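Local structure of peroxiredoxin 6 (Arenicola marina, 2V2G) at residues A[67-72]-A[124-129]; A[170-175]-A[184-189]. The protein probably catalyses the thiol-dependent reduction of hydrogen peroxide and organic hydroperoxides to water and alcohols. The protein carries 1 engineered substitution. All blocks are in the same frame, centred on the assembly; numbering follows the deposited sequence.

Contact 1: residues A[67-72]-A[124-129]. With BEZ (benzoic acid), chain E.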
ATOM      1  N   ILE A  67     -11.151  -8.975  -8.751  1.00 22.33           N
ATOM      2  CA  ILE A  67     -12.491  -8.393  -8.689  1.00 23.32           C
ATOM      3  C   ILE A  67     -12.451  -6.902  -8.371  1.00 23.57           C
ATOM      4  O   ILE A  67     -11.764  -6.512  -7.474  1.00 24.07           O
ATOM      5  CB  ILE A  67     -13.502  -9.194  -7.769  1.00 23.17           C
ATOM      6  CG1 ILE A  67     -14.904  -8.664  -7.895  1.00 25.12           C
ATOM      7  CG2 ILE A  67     -13.085  -9.212  -6.318  1.00 23.30           C
ATOM      8  CD1 ILE A  67     -16.007  -9.764  -7.527  1.00 24.83           C
ATOM      9  N   ALA A  68     -13.124  -6.121  -9.237  1.00 23.32           N
ATOM     10  CA  ALA A  68     -13.199  -4.658  -9.099  1.00 24.42           C
ATOM     11  C   ALA A  68     -14.495  -4.230  -8.402  1.00 24.86           C
ATOM     12  O   ALA A  68     -15.406  -5.014  -8.250  1.00 24.81           O
ATOM     13  CB  ALA A  68     -13.034  -4.011 -10.442  1.00 24.99           C
ATOM     14  N   LEU A  69     -14.556  -2.957  -7.992  1.00 23.96           N
ATOM     15  CA  LEU A  69     -15.639  -2.389  -7.191  1.00 25.37           C
ATOM     16  C   LEU A  69     -15.679  -0.898  -7.306  1.00 23.95           C
ATOM     17  O   LEU A  69     -14.658  -0.228  -7.170  1.00 23.47           O
ATOM     18  CB  LEU A  69     -15.482  -2.747  -5.754  1.00 25.83           C
ATOM     19  CG  LEU A  69     -16.624  -2.307  -4.846  1.00 26.62           C
ATOM     20  CD1 LEU A  69     -16.789  -3.355  -3.751  1.00 27.85           C
ATOM     21  CD2 LEU A  69     -16.438  -0.855  -4.302  1.00 27.69           C
ATOM     22  N   SER A  70     -16.844  -0.374  -7.617  1.00 22.79           N
ATOM     23  CA  SER A  70     -17.164   1.019  -7.326  1.00 23.19           C
ATOM     24  C   SER A  70     -18.640   1.138  -6.879  1.00 22.71           C
ATOM     25  O   SER A  70     -19.417   0.169  -6.891  1.00 23.68           O
ATOM     26  CB  SER A  70     -16.897   1.918  -8.539  1.00 23.81           C
ATOM     27  OG  SER A  70     -17.992   1.911  -9.494  1.00 26.82           O
ATOM     28  N   CYS A  71     -19.039   2.333  -6.506  1.00 23.66           N
ATOM     29  CA  CYS A  71     -20.441   2.523  -6.053  1.00 23.62           C
ATOM     30  C   CYS A  71     -21.415   2.738  -7.223  1.00 24.77           C
ATOM     31  O   CYS A  71     -22.585   2.965  -7.024  1.00 25.54           O
ATOM     32  CB  CYS A  71     -20.614   3.608  -4.989  1.00 25.88           C
ATOM     33  SG  CYS A  71     -19.537   3.374  -3.524  1.00 27.52           S
ATOM     34  N   ASP A  72     -20.921   2.654  -8.449  1.00 25.37           N
ATOM     35  CA  ASP A  72     -21.807   2.794  -9.607  1.00 26.11           C
ATOM     36  C   ASP A  72     -22.655   1.532  -9.848  1.00 26.38           C
ATOM     37  O   ASP A  72     -22.393   0.477  -9.279  1.00 26.86           O
ATOM     38  CB  ASP A  72     -20.966   3.082 -10.849  1.00 26.88           C
ATOM     39  CG  ASP A  72     -20.249   4.420 -10.753  1.00 30.22           C
ATOM     40  OD1 ASP A  72     -20.943   5.469 -10.857  1.00 35.55           O
ATOM     41  OD2 ASP A  72     -19.007   4.399 -10.524  1.00 32.07           O
ATOM     42  N   PRO A 124     -21.112   9.569  -0.804  1.00 25.66           N
ATOM     43  CA  PRO A 124     -19.733   9.070  -0.747  1.00 24.96           C
ATOM     44  C   PRO A 124     -19.329   8.173  -1.928  1.00 24.10           C
ATOM     45  O   PRO A 124     -20.195   7.544  -2.546  1.00 23.19           O
ATOM     46  CB  PRO A 124     -19.685   8.248   0.549  1.00 25.11           C
ATOM     47  CG  PRO A 124     -20.785   8.727   1.365  1.00 26.97           C
ATOM     48  CD  PRO A 124     -21.847   9.217   0.417  1.00 26.81           C
ATOM     49  N   LEU A 125     -18.047   8.049  -2.149  1.00 22.92           N
ATOM     50  CA  LEU A 125     -17.515   7.187  -3.181  1.00 22.72           C
ATOM     51  C   LEU A 125     -16.289   6.501  -2.595  1.00 23.12           C
ATOM     52  O   LEU A 125     -15.712   6.962  -1.590  1.00 23.34           O
ATOM     53  CB  LEU A 125     -17.093   7.978  -4.405  1.00 22.44           C
ATOM     54  CG  LEU A 125     -18.192   8.637  -5.235  1.00 23.21           C
ATOM     55  CD1 LEU A 125     -17.520   9.664  -6.193  1.00 25.62           C
ATOM     56  CD2 LEU A 125     -19.035   7.505  -5.965  1.00 24.53           C
ATOM     57  N   THR A 126     -15.912   5.377  -3.164  1.00 22.47           N
ATOM     58  CA  THR A 126     -14.715   4.694  -2.660  1.00 22.91           C
ATOM     59  C   THR A 126     -13.440   5.384  -3.136  1.00 23.13           C
ATOM     60  O   THR A 126     -13.437   6.075  -4.131  1.00 24.09           O
ATOM     61  CB  THR A 126     -14.630   3.219  -3.078  1.00 24.13           C
ATOM     62  OG1 THR A 126     -14.598   3.096  -4.508  1.00 26.96           O
ATOM     63  CG2 THR A 126     -15.817   2.416  -2.600  1.00 24.55           C
ATOM     64  N   CYS A 127     -12.353   5.139  -2.409  1.00 24.31           N
ATOM     65  CA  CYS A 127     -11.010   5.489  -2.874  1.00 24.49           C
ATOM     66  C   CYS A 127     -10.461   4.398  -3.821  1.00 25.33           C
ATOM     67  O   CYS A 127     -11.247   3.696  -4.470  1.00 26.18           O
ATOM     68  CB  CYS A 127     -10.131   5.747  -1.648  1.00 24.84           C
ATOM     69  SG  CYS A 127      -9.752   4.273  -0.656  1.00 27.75           S
ATOM     70  N   ARG A 128      -9.133   4.329  -3.973  1.00 24.60           N
ATOM     71  CA  ARG A 128      -8.464   3.347  -4.771  1.00 24.08           C
ATOM     72  C   ARG A 128      -7.829   2.328  -3.831  1.00 25.04           C
ATOM     73  O   ARG A 128      -6.638   2.400  -3.460  1.00 24.24           O
ATOM     74  CB  ARG A 128      -7.425   4.035  -5.632  1.00 22.88           C
ATOM     75  CG  ARG A 128      -7.973   4.962  -6.680  1.00 22.79           C
ATOM     76  CD  ARG A 128      -6.932   5.530  -7.609  1.00 22.79           C
ATOM     77  NE  ARG A 128      -7.512   6.668  -8.311  1.00 25.49           N
ATOM     78  CZ  ARG A 128      -8.447   6.630  -9.255  1.00 25.05           C
ATOM     79  NH1 ARG A 128      -8.841   5.489  -9.764  1.00 23.94           N
ATOM     80  NH2 ARG A 128      -9.030   7.750  -9.640  1.00 25.25           N
ATOM     81  N   ALA A 129      -8.658   1.459  -3.271  1.00 25.19           N
ATOM     82  CA  ALA A 129      -8.222   0.489  -2.264  1.00 24.47           C
ATOM     83  C   ALA A 129      -7.816  -0.826  -2.936  1.00 25.34           C
ATOM     84  O   ALA A 129      -8.356  -1.165  -3.966  1.00 24.44           O
ATOM     85  CB  ALA A 129      -9.369   0.255  -1.213  1.00 25.79           C
TER
HETATM   86  C   BEZ E1222     -10.043   9.649 -12.095  1.00 26.04           C
HETATM   87  O1  BEZ E1222      -9.364  10.438 -12.895  1.00 25.23           O
HETATM   88  O2  BEZ E1222     -10.224   8.359 -12.164  1.00 19.05           O
HETATM   89  C1  BEZ E1222     -10.690  10.447 -11.023  1.00 27.89           C
HETATM   90  C2  BEZ E1222     -11.810   9.952 -10.381  1.00 28.83           C
HETATM   91  C3  BEZ E1222     -12.402  10.708  -9.407  1.00 29.04           C
HETATM   92  C4  BEZ E1222     -11.908  11.981  -9.122  1.00 29.46           C
HETATM   93  C5  BEZ E1222     -10.758  12.486  -9.745  1.00 31.69           C
HETATM   94  C6  BEZ E1222     -10.145  11.710 -10.723  1.00 29.12           C
HETATM   95  O   HOH W   1     -16.917   4.190  -5.694  1.00 15.32           O
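Thr126 turns its CG2 methyl to two side chains of 67-72, where the thioredoxin fold of this peroxiredoxin brings together the ends of two strands that are not sheet neighbours. It meets Leu69 CD2 obliquely (CG2 to CD2 3.7 Å) and, roughly at right angles to that direction, the sulfur of Cys71 (CG2 to SG 4.0 Å). The torsion of Thr126 (chi1 60°) directs CG2 anti to its own carbonyl carbon and leaves OG1 in the crowded position between backbone N and carbonyl carbon, where it makes a weak hydrogen bond to Cys127 O. Leu69 reaches across through a CG anti to its backbone N (chi1 -175°). Beside these contacts, Cys71 CB rests on Leu125 CD2 at 4.3 Å, a looser apolar touch. No direct hydrogen bond joins the segments; instead one water accepts from both backbones, from Cys71 N at 2.9 Å and from Thr126 N at 3.0 Å, so that one oxygen bridges the two amides. Strand 31-36 runs between 64-70 and 124-133 in the central sheet, and Leu69 and Thr126 both also pack on its Ser36. Further along 124-129, Arg128 makes no contact with 67-72 but belongs to the benzoic acid pocket. Its chain, extended from CG to NE, presents the guanidinium by its edge to the carboxyl group, and the positive charge would be expected to favour the anionic form of the acid. The same group forms a salt bridge through NH1 with Glu48 and a hydrogen bond with engineered Ser45, which replaces the predicted peroxidatic cysteine; Ala147 O takes a bond from NH2. That NH2 also donates to benzoic acid O2 at 2.9 Å, with an N-H...O angle of 145°.

Contact 2: residues A[170-175]-A[184-189]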
ATOM      1  N   LYS A 170       9.942 -20.673   5.614  1.00 23.85           N
ATOM      2  CA  LYS A 170      10.312 -19.927   6.854  1.00 23.88           C
ATOM      3  C   LYS A 170      11.280 -18.784   6.560  1.00 23.21           C
ATOM      4  O   LYS A 170      12.340 -18.614   7.165  1.00 22.84           O
ATOM      5  CB  LYS A 170      10.880 -20.890   7.889  1.00 24.79           C
ATOM      6  CG  LYS A 170       9.869 -21.968   8.269  1.00 25.81           C
ATOM      7  CD  LYS A 170      10.423 -22.856   9.313  1.00 26.61           C
ATOM      8  CE  LYS A 170       9.318 -23.774   9.850  1.00 28.89           C
ATOM      9  NZ  LYS A 170       9.825 -24.801  10.787  1.00 28.75           N
ATOM     10  N   VAL A 171      10.822 -17.973   5.632  1.00 22.99           N
ATOM     11  CA  VAL A 171      11.597 -16.816   5.194  1.00 23.38           C
ATOM     12  C   VAL A 171      10.696 -15.580   5.206  1.00 23.91           C
ATOM     13  O   VAL A 171       9.503 -15.695   5.236  1.00 24.16           O
ATOM     14  CB  VAL A 171      12.254 -16.961   3.787  1.00 24.30           C
ATOM     15  CG1 VAL A 171      13.246 -18.152   3.799  1.00 23.77           C
ATOM     16  CG2 VAL A 171      11.155 -17.123   2.636  1.00 25.76           C
ATOM     17  N   ALA A 172      11.329 -14.420   5.108  1.00 24.19           N
ATOM     18  CA  ALA A 172      10.607 -13.137   4.918  1.00 23.53           C
ATOM     19  C   ALA A 172      11.394 -12.377   3.873  1.00 24.10           C
ATOM     20  O   ALA A 172      12.593 -12.512   3.762  1.00 24.92           O
ATOM     21  CB  ALA A 172      10.494 -12.347   6.230  1.00 23.56           C
ATOM     22  N   THR A 173      10.725 -11.505   3.106  1.00 22.90           N
ATOM     23  CA  THR A 173      11.363 -10.870   1.970  1.00 22.95           C
ATOM     24  C   THR A 173      11.826  -9.439   2.374  1.00 22.62           C
ATOM     25  O   THR A 173      11.060  -8.649   2.966  1.00 23.60           O
ATOM     26  CB  THR A 173      10.438 -10.782   0.733  1.00 23.61           C
ATOM     27  OG1 THR A 173       9.224 -10.109   1.026  1.00 24.36           O
ATOM     28  CG2 THR A 173      10.153 -12.227   0.204  1.00 22.73           C
ATOM     29  N   PRO A 174      13.115  -9.152   2.080  1.00 23.44           N
ATOM     30  CA  PRO A 174      13.680  -7.872   2.539  1.00 23.44           C
ATOM     31  C   PRO A 174      13.166  -6.638   1.787  1.00 22.81           C
ATOM     32  O   PRO A 174      12.445  -6.754   0.819  1.00 22.90           O
ATOM     33  CB  PRO A 174      15.182  -8.061   2.383  1.00 24.77           C
ATOM     34  CG  PRO A 174      15.304  -9.061   1.308  1.00 24.36           C
ATOM     35  CD  PRO A 174      14.125 -10.019   1.473  1.00 23.42           C
ATOM     36  N   ALA A 175      13.583  -5.449   2.204  1.00 23.32           N
ATOM     37  CA  ALA A 175      13.219  -4.210   1.519  1.00 23.29           C
ATOM     38  C   ALA A 175      13.523  -4.400   0.026  1.00 24.85           C
ATOM     39  O   ALA A 175      14.602  -4.829  -0.322  1.00 23.15           O
ATOM     40  CB  ALA A 175      14.048  -3.035   2.060  1.00 22.88           C
ATOM     41  N   MET A 184      15.337 -13.367   3.811  1.00 23.97           N
ATOM     42  CA  MET A 184      15.805 -13.481   5.158  1.00 24.07           C
ATOM     43  C   MET A 184      15.213 -14.670   5.839  1.00 23.78           C
ATOM     44  O   MET A 184      14.036 -14.959   5.686  1.00 24.93           O
ATOM     45  CB  MET A 184      15.470 -12.209   5.963  1.00 24.93           C
ATOM     46  CG  MET A 184      15.712 -10.930   5.263  1.00 25.80           C
ATOM     47  SD  MET A 184      17.356 -10.689   4.595  1.00 34.05           S
ATOM     48  CE  MET A 184      18.294 -10.938   6.005  1.00 22.92           C
ATOM     49  N   VAL A 185      16.033 -15.372   6.618  1.00 22.64           N
ATOM     50  CA  VAL A 185      15.551 -16.479   7.463  1.00 23.27           C
ATOM     51  C   VAL A 185      14.838 -15.821   8.666  1.00 23.96           C
ATOM     52  O   VAL A 185      15.376 -14.910   9.276  1.00 24.01           O
ATOM     53  CB  VAL A 185      16.682 -17.351   7.953  1.00 21.52           C
ATOM     54  CG1 VAL A 185      16.145 -18.459   8.865  1.00 23.40           C
ATOM     55  CG2 VAL A 185      17.382 -18.003   6.745  1.00 21.69           C
ATOM     56  N   VAL A 186      13.641 -16.284   8.969  1.00 25.22           N
ATOM     57  CA  VAL A 186      12.835 -15.667  10.032  1.00 26.12           C
ATOM     58  C   VAL A 186      13.496 -15.951  11.383  1.00 26.68           C
ATOM     59  O   VAL A 186      14.121 -17.002  11.570  1.00 25.65           O
ATOM     60  CB  VAL A 186      11.352 -16.112   9.955  1.00 25.94           C
ATOM     61  CG1 VAL A 186      10.722 -15.670   8.616  1.00 25.45           C
ATOM     62  CG2 VAL A 186      11.253 -17.649  10.228  1.00 24.55           C
ATOM     63  N   PRO A 187      13.354 -15.025  12.369  1.00 28.93           N
ATOM     64  CA  PRO A 187      13.985 -15.228  13.689  1.00 29.14           C
ATOM     65  C   PRO A 187      13.665 -16.573  14.381  1.00 28.40           C
ATOM     66  O   PRO A 187      14.538 -17.132  15.088  1.00 29.14           O
ATOM     67  CB  PRO A 187      13.400 -14.073  14.512  1.00 29.68           C
ATOM     68  CG  PRO A 187      13.096 -13.038  13.516  1.00 30.47           C
ATOM     69  CD  PRO A 187      12.641 -13.728  12.308  1.00 29.09           C
ATOM     70  N   GLY A 188      12.450 -17.093  14.172  1.00 27.72           N
ATOM     71  CA  GLY A 188      12.009 -18.315  14.829  1.00 28.17           C
ATOM     72  C   GLY A 188      12.748 -19.612  14.491  1.00 28.18           C
ATOM     73  O   GLY A 188      12.600 -20.633  15.191  1.00 29.60           O
ATOM     74  N   VAL A 189      13.526 -19.594  13.408  1.00 27.13           N
ATOM     75  CA  VAL A 189      14.282 -20.766  12.965  1.00 26.63           C
ATOM     76  C   VAL A 189      15.603 -20.841  13.733  1.00 27.12           C
ATOM     77  O   VAL A 189      16.470 -19.978  13.622  1.00 26.40           O
ATOM     78  CB  VAL A 189      14.537 -20.706  11.425  1.00 27.02           C
ATOM     79  CG1 VAL A 189      15.362 -21.923  10.927  1.00 23.67           C
ATOM     80  CG2 VAL A 189      13.206 -20.602  10.685  1.00 25.36           C
TER
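Val186 lies against the backbone of 170-175 with both methyls. Its CG1, anti to its own carbonyl carbon, sits 3.4 Å from Val171 C. Its other methyl touches the preceding carbonyl, Val186 CG2 to Lys170 O being 3.4 Å. CG1 further approaches the Ala172 methyl, on the same side of the strand pair. The backbone of the same residue adds a bond: Val186 N donates to Lys170 O in a straight line (172°), though it comes from above the carbonyl plane. An alanine here would lack both methyls, which would probably uncover the Lys170 and Val171 carbonyl groups and leave the Val186 N to Lys170 O bond less shielded. The hairpin of strands 171-172 and 183-185, at the edge of the antiparallel sheet of the C-terminal domain, is closed by reciprocal bonds between Ala172 and Met184: Ala172 N to Met184 O is 2.8 Å and Met184 N to Ala172 O is 2.9 Å. Met184 folds back through bends at chi2 and chi3, placing SD beside Pro174 CB at 4.1 Å; Pro43 of the second subunit packs on it. At the other end a type I turn from Val186 to Val189 brings Val189 CG2 obliquely against the aliphatic stem of Lys170, 3.6 Å from Lys170 CB, while NZ runs on to a salt bridge with Glu193.

Contact 1 closes before contact 2 opens, and the two lie on opposite sides of the chain's centre, their own centres 35 Å apart and their nearest atoms about 20 Å apart. They share no sheet: 67-72 and 124-129 belong to the mixed sheet of the AhpC/TSA thioredoxin-like domain, whereas 170-175 and 184-189 belong to the four-stranded sheet of the C-terminal domain. Helix 153-168 comes between them in the chain. The dimer brings the two regions together: the hairpin of contact 2 packs on Pro43 and Val44 of the second subunit, which in each chain line the benzoic acid pocket along with Arg128.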